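PDB 5VUG: uncharacterized protein Rv2277c from Mycobacterium tuberculosis, which probably hydrolyses phosphoric diesters through a TIM-barrel domain of the glycerophosphodiester phosphodiesterase family, although its substrate is not established. Local coordinates for residues Tyr257-Ala260 with His261-Leu265. Residues are numbered along the deposited sequence; the frame is centred on the assembly and turned at random.
Sequences YRLA and HKIGL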
ATOM      1  N   TYR A 257      21.823  -0.158  -9.770  1.00 12.97           N
ATOM      2  CA  TYR A 257      22.268   0.704 -10.861  1.00 11.75           C
ATOM      3  C   TYR A 257      21.743   0.220 -12.207  1.00 12.26           C
ATOM      4  O   TYR A 257      21.269   1.022 -13.017  1.00 13.20           O
ATOM      5  CB  TYR A 257      23.791   0.822 -10.885  1.00 12.41           C
ATOM      6  CG  TYR A 257      24.268   1.706 -12.015  1.00 11.83           C
ATOM      7  CD1 TYR A 257      24.133   3.095 -11.944  1.00 13.09           C
ATOM      8  CD2 TYR A 257      24.813   1.156 -13.169  1.00 14.38           C
ATOM      9  CE1 TYR A 257      24.544   3.907 -12.988  1.00 13.23           C
ATOM     10  CE2 TYR A 257      25.230   1.949 -14.207  1.00 13.01           C
ATOM     11  CZ  TYR A 257      25.098   3.321 -14.118  1.00 12.55           C
ATOM     12  OH  TYR A 257      25.524   4.089 -15.167  1.00 15.97           O
ATOM     13  N   ARG A 258      21.804  -1.091 -12.460  1.00 13.22           N
ATOM     14  CA  ARG A 258      21.321  -1.617 -13.733  1.00 13.33           C
ATOM     15  C   ARG A 258      19.842  -1.328 -13.936  1.00 13.62           C
ATOM     16  O   ARG A 258      19.418  -0.982 -15.048  1.00 14.56           O
ATOM     17  CB  ARG A 258      21.584  -3.116 -13.810  1.00 13.90           C
ATOM     18  CG  ARG A 258      23.046  -3.418 -13.955  1.00 14.94           C
ATOM     19  CD  ARG A 258      23.334  -4.902 -13.885  1.00 17.12           C
ATOM     20  NE  ARG A 258      24.772  -5.114 -13.901  1.00 17.66           N
ATOM     21  CZ  ARG A 258      25.373  -6.244 -13.552  1.00 20.28           C
ATOM     22  NH1 ARG A 258      24.655  -7.286 -13.158  1.00 22.76           N
ATOM     23  NH2 ARG A 258      26.697  -6.326 -13.603  1.00 21.74           N
ATOM     24  N   LEU A 259      19.039  -1.469 -12.879  1.00 14.14           N
ATOM     25  CA  LEU A 259      17.621  -1.139 -12.991  1.00 15.56           C
ATOM     26  C   LEU A 259      17.432   0.335 -13.341  1.00 13.97           C
ATOM     27  O   LEU A 259      16.707   0.669 -14.285  1.00 17.21           O
ATOM     28  CB  LEU A 259      16.888  -1.508 -11.700  1.00 16.23           C
ATOM     29  CG  LEU A 259      15.426  -1.072 -11.585  1.00 19.57           C
ATOM     30  CD1 LEU A 259      14.562  -1.708 -12.677  1.00 21.44           C
ATOM     31  CD2 LEU A 259      14.897  -1.421 -10.211  1.00 21.05           C
ATOM     32  N   ALA A 260      18.101   1.227 -12.599  1.00 12.48           N
ATOM     33  CA  ALA A 260      17.978   2.666 -12.842  1.00 11.58           C
ATOM     34  C   ALA A 260      18.385   3.025 -14.265  1.00 12.79           C
ATOM     35  O   ALA A 260      17.739   3.854 -14.922  1.00 13.54           O
ATOM     36  CB  ALA A 260      18.868   3.426 -11.858  1.00 11.37           C
ATOM     37  N   HIS A 261      19.467   2.417 -14.749  1.00 12.54           N
ATOM     38  CA  HIS A 261      19.935   2.675 -16.102  1.00 11.88           C
ATOM     39  C   HIS A 261      18.928   2.184 -17.137  1.00 12.99           C
ATOM     40  O   HIS A 261      18.616   2.892 -18.104  1.00 15.12           O
ATOM     41  CB  HIS A 261      21.279   1.979 -16.290  1.00 11.13           C
ATOM     42  CG  HIS A 261      22.047   2.463 -17.472  1.00 13.89           C
ATOM     43  ND1 HIS A 261      21.677   2.175 -18.768  1.00 16.71           N
ATOM     44  CD2 HIS A 261      23.163   3.226 -17.556  1.00 16.36           C
ATOM     45  CE1 HIS A 261      22.538   2.733 -19.599  1.00 19.21           C
ATOM     46  NE2 HIS A 261      23.450   3.374 -18.889  1.00 18.02           N
ATOM     47  N   LYS A 262      18.416   0.964 -16.950  1.00 14.08           N
ATOM     48  CA  LYS A 262      17.496   0.372 -17.921  1.00 16.28           C
ATOM     49  C   LYS A 262      16.225   1.199 -18.050  1.00 15.96           C
ATOM     50  O   LYS A 262      15.702   1.387 -19.157  1.00 18.40           O
ATOM     51  CB  LYS A 262      17.151  -1.056 -17.500  1.00 20.28           C
ATOM     52  CG  LYS A 262      16.117  -1.740 -18.404  1.00 24.29           C
ATOM     53  CD  LYS A 262      15.750  -3.141 -17.900  1.00 30.15           C
ATOM     54  CE  LYS A 262      14.953  -3.086 -16.596  1.00 37.43           C
ATOM     55  NZ  LYS A 262      14.586  -4.446 -16.074  1.00 40.27           N
ATOM     56  N   ILE A 263      15.705   1.696 -16.928  1.00 15.71           N
ATOM     57  CA  ILE A 263      14.451   2.445 -16.964  1.00 15.76           C
ATOM     58  C   ILE A 263      14.653   3.934 -17.203  1.00 17.13           C
ATOM     59  O   ILE A 263      13.663   4.662 -17.364  1.00 18.80           O
ATOM     60  CB  ILE A 263      13.570   2.171 -15.728  1.00 16.13           C
ATOM     61  CG1 ILE A 263      14.191   2.776 -14.461  1.00 15.38           C
ATOM     62  CG2 ILE A 263      13.355   0.674 -15.566  1.00 17.52           C
ATOM     63  CD1 ILE A 263      13.400   2.481 -13.191  1.00 13.93           C
ATOM     64  N   GLY A 264      15.892   4.410 -17.234  1.00 16.48           N
ATOM     65  CA  GLY A 264      16.140   5.795 -17.580  1.00 15.93           C
ATOM     66  C   GLY A 264      15.933   6.803 -16.469  1.00 16.00           C
ATOM     67  O   GLY A 264      15.516   7.934 -16.745  1.00 17.12           O
ATOM     68  N   LEU A 265      16.198   6.437 -15.215  1.00 14.51           N
ATOM     69  CA  LEU A 265      16.204   7.445 -14.162  1.00 11.41           C
ATOM     70  C   LEU A 265      17.236   8.522 -14.479  1.00 10.59           C
ATOM     71  O   LEU A 265      18.337   8.232 -14.954  1.00 13.11           O
ATOM     72  CB  LEU A 265      16.542   6.817 -12.813  1.00 13.05           C
ATOM     73  CG  LEU A 265      15.566   5.789 -12.243  1.00 12.28           C
ATOM     74  CD1 LEU A 265      16.000   5.383 -10.834  1.00 13.22           C
ATOM     75  CD2 LEU A 265      14.137   6.319 -12.245  1.00 16.40           C
TER
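His261 lies one helical turn beyond Tyr257, and the two side chains run next to each other in the same direction. Followed outward, His261 CB first packs on the carbonyl of the turn before, 3.4 Å from Tyr257 O. CG stands anti to the backbone N (chi1 -164°), as it does in Tyr257, and these matching torsions send both rings the same way. The phenol reaches forward along the helix to the imidazole, where CD2 of His261 comes within 3.5 Å of Tyr257 OH, which sits at the ring edge in the imidazole plane. The ring planes meet obliquely, at 62°. At the tip, NE2 is hydrogen-bonded to Asp10, while Tyr257 stacks on Trp279; a histidine suits this partly exposed flank because one edge can meet the tyrosine while a nitrogen reaches an acid.

This is the last turn of helix 254-263, the crossover helix between parallel strands 245-249 and 267-270 of the TIM barrel, and it ends in a Schellman motif. Its 6→1 bond runs from Leu265 N to Ala260 O at 3.0 Å (150°), and its 5→2 bond from Gly264 N to His261 O at 3.2 Å; Gly264 N also makes a weak, strongly bent bond to Ala260 O. Gly264 has positive phi, where a side chain would press against the preceding carbonyl oxygen, so glycine fits the reversal. Just beyond it, the buried Leu265 turns back on the helix: its CD1 lies 3.6 Å from Ala260 CB, the apolar contact that accompanies the motif between the residues joined by the 6→1 bond. Leu265 and Ile263 both also touch Val235 of helix 232-239, and Ile263 CG2 meets Leu259 CD1 at 3.9 Å.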